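Local coordinates for protein phosphodiesterase (Pseudomonas aeruginosa, PDB 4G75) that is a colicin M-like bacteriocin, a magnesium-binding phosphodiesterase that probably kills rival bacteria by cleaving the lipid-linked precursor of peptidoglycan, at residues I214-V219 and I236-D241. Sequence-based numbering, arbitrary orientation.
Sequences ITLRIV and IRAYDD. With MG (magnesium ion), chain B; EDO (1,2-ethanediol), chain C.
Arg-217 and Arg-237 form an antiparallel hydrogen-bonded pair: Arg-217 N to Arg-237 O and Arg-237 N to Arg-217 O are each 2.8 Å. The tight part lies on the face of Leu-216, Ile-218 and Ile-236, all buried. There the CG2 branch of Ile-236 meets both methyls of Leu-216, 4.0 Å from CD1, while Ile-218 and Ile-236 run side by side, CG1 to CG1 4.1 Å.

The other face is polar and only partly buried, reaching ethanediol, probably from crystallisation. Arg-217, extended with CG anti to its backbone N (chi1 -172°), lays its aliphatic carbons by Tyr-239, CD 3.4 Å from OH, which is hydrogen-bonded to Asn-195; guanidinium and ring planes are nearly parallel (11°). In the Arg-237 conformer described, each arginine donates to the diol; Asp-193 and Glu-235 are the salt-bridge partners of Arg-217 and Arg-237.

Past Tyr-239 N to Thr-215 O (3.1 Å) direct pairing gives way to a water linking Thr-215 N, Tyr-239 O and Asp-241 OD1, while Asp-241 OD2 binds magnesium at 2.5 Å. Backbone oxygens of Val-211 and Glu-213 complete the protein ligands. This hairpin of strands 213-224 and 229-243 is flanked by strand 188-199 beside the former and strand 283-290 beside the latter.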
loop_
_atom_site.group_PDB
_atom_site.type_symbol
_atom_site.label_atom_id
_atom_site.label_comp_id
_atom_site.label_asym_id
_atom_site.label_seq_id
_atom_site.Cartn_x
_atom_site.Cartn_y
_atom_site.Cartn_z
ATOM N N ILE A 214 1.423 9.648 -9.960
ATOM C CA ILE A 214 0.399 9.149 -10.866
ATOM C C ILE A 214 0.046 10.269 -11.827
ATOM O O ILE A 214 0.503 11.388 -11.658
ATOM C CB ILE A 214 -0.855 8.701 -10.110
ATOM C CG1 ILE A 214 -1.456 9.871 -9.322
ATOM C CG2 ILE A 214 -0.510 7.550 -9.163
ATOM C CD1 ILE A 214 -2.743 9.524 -8.594
ATOM N N THR A 215 -0.750 9.962 -12.840
ATOM C CA THR A 215 -1.219 10.998 -13.749
ATOM C C THR A 215 -2.690 11.242 -13.469
ATOM O O THR A 215 -3.499 10.314 -13.515
ATOM C CB THR A 215 -1.035 10.582 -15.224
ATOM O OG1 THR A 215 0.342 10.264 -15.471
ATOM C CG2 THR A 215 -1.468 11.709 -16.158
ATOM N N LEU A 216 -3.028 12.490 -13.157
ATOM C CA LEU A 216 -4.420 12.861 -12.955
ATOM C C LEU A 216 -5.011 13.387 -14.253
ATOM O O LEU A 216 -4.283 13.821 -15.154
ATOM C CB LEU A 216 -4.555 13.928 -11.861
ATOM C CG LEU A 216 -4.056 13.574 -10.457
ATOM C CD1 LEU A 216 -4.290 14.754 -9.520
ATOM C CD2 LEU A 216 -4.753 12.319 -9.942
ATOM N N ARG A 217 -6.333 13.329 -14.340
ATOM C CA ARG A 217 -7.065 13.953 -15.433
ATOM C C ARG A 217 -8.094 14.900 -14.847
ATOM O O ARG A 217 -8.922 14.497 -14.022
ATOM C CB ARG A 217 -7.771 12.890 -16.273
ATOM C CG ARG A 217 -8.395 13.440 -17.544
ATOM C CD ARG A 217 -9.054 12.336 -18.349
ATOM N NE ARG A 217 -9.499 12.827 -19.647
ATOM C CZ ARG A 217 -9.955 12.053 -20.624
ATOM N NH1 ARG A 217 -10.027 10.740 -20.454
ATOM N NH2 ARG A 217 -10.338 12.592 -21.777
ATOM N N ILE A 218 -8.032 16.160 -15.270
ATOM C CA ILE A 218 -8.960 17.183 -14.806
ATOM C C ILE A 218 -9.936 17.473 -15.928
ATOM O O ILE A 218 -9.539 17.940 -16.999
ATOM C CB ILE A 218 -8.232 18.471 -14.393
ATOM C CG1 ILE A 218 -7.468 18.254 -13.084
ATOM C CG2 ILE A 218 -9.234 19.611 -14.165
ATOM C CD1 ILE A 218 -6.255 17.393 -13.207
ATOM N N VAL A 219 -11.211 17.194 -15.686
ATOM C CA VAL A 219 -12.224 17.345 -16.725
ATOM C C VAL A 219 -13.475 18.028 -16.186
ATOM O O VAL A 219 -13.965 17.694 -15.111
ATOM C CB VAL A 219 -12.605 15.982 -17.338
ATOM C CG1 VAL A 219 -13.160 15.054 -16.269
ATOM C CG2 VAL A 219 -13.603 16.163 -18.470
ATOM N N ILE A 236 -11.762 15.218 -10.872
ATOM C CA ILE A 236 -10.424 14.694 -11.038
ATOM C C ILE A 236 -10.525 13.176 -11.125
ATOM O O ILE A 236 -11.156 12.539 -10.275
ATOM C CB ILE A 236 -9.543 15.069 -9.821
ATOM C CG1 ILE A 236 -9.320 16.587 -9.778
ATOM C CG2 ILE A 236 -8.214 14.331 -9.861
ATOM C CD1 ILE A 236 -8.533 17.052 -8.581
ATOM N N ARG A 237 -9.947 12.607 -12.177
ATOM C CA ARG A 237 -9.805 11.164 -12.291
ATOM C C ARG A 237 -8.324 10.812 -12.371
ATOM O O ARG A 237 -7.472 11.693 -12.356
ATOM C CB ARG A 237 -10.565 10.636 -13.510
ATOM C CG ARG A 237 -12.032 11.044 -13.521
ATOM C CD ARG A 237 -12.885 10.087 -14.340
ATOM N NE ARG A 237 -12.605 10.179 -15.768
ATOM C CZ ARG A 237 -13.194 11.046 -16.584
ATOM N NH1 ARG A 237 -14.086 11.903 -16.104
ATOM N NH2 ARG A 237 -12.883 11.063 -17.873
ATOM N N ALA A 238 -8.021 9.522 -12.447
ATOM C CA ALA A 238 -6.630 9.102 -12.489
ATOM C C ALA A 238 -6.448 7.934 -13.434
ATOM O O ALA A 238 -7.277 7.021 -13.471
ATOM C CB ALA A 238 -6.143 8.722 -11.095
ATOM N N TYR A 239 -5.343 7.958 -14.171
ATOM C CA TYR A 239 -5.002 6.854 -15.057
ATOM C C TYR A 239 -4.399 5.672 -14.299
ATOM O O TYR A 239 -3.817 5.836 -13.222
ATOM C CB TYR A 239 -4.025 7.318 -16.141
ATOM C CG TYR A 239 -4.590 8.368 -17.077
ATOM C CD1 TYR A 239 -5.250 8.005 -18.244
ATOM C CD2 TYR A 239 -4.460 9.718 -16.792
ATOM C CE1 TYR A 239 -5.766 8.959 -19.104
ATOM C CE2 TYR A 239 -4.978 10.688 -17.648
ATOM C CZ TYR A 239 -5.629 10.299 -18.801
ATOM O OH TYR A 239 -6.141 11.252 -19.666
ATOM N N ASP A 240 -4.535 4.481 -14.874
ATOM C CA ASP A 240 -3.898 3.302 -14.303
ATOM C C ASP A 240 -2.412 3.558 -14.142
ATOM O O ASP A 240 -1.794 4.248 -14.958
ATOM C CB ASP A 240 -4.074 2.083 -15.203
ATOM C CG ASP A 240 -5.504 1.619 -15.302
ATOM O OD1 ASP A 240 -6.391 2.235 -14.684
ATOM O OD2 ASP A 240 -5.743 0.624 -16.013
ATOM N N ASP A 241 -1.827 2.959 -13.115
ATOM C CA ASP A 241 -0.424 3.169 -12.826
ATOM C C ASP A 241 0.276 1.830 -12.628
ATOM O O ASP A 241 -0.161 1.008 -11.831
ATOM C CB ASP A 241 -0.286 4.027 -11.571
ATOM C CG ASP A 241 1.019 4.777 -11.530
ATOM O OD1 ASP A 241 1.149 5.776 -12.267
ATOM O OD2 ASP A 241 1.912 4.365 -10.765
HETATM MG MG MG B . 3.751 5.809 -9.970
HETATM C C1 EDO C . -8.516 8.866 -16.947
HETATM O O1 EDO C . -9.188 8.954 -18.208
HETATM C C2 EDO C . -9.181 7.758 -16.142
HETATM O O2 EDO C . -10.580 8.053 -16.051
HETATM O O HOH W 1 -1.244 7.153 -13.348
HETATM O O HOH W 2 4.918 5.820 -12.238
HETATM O O HOH W 3 5.175 3.802 -9.369
#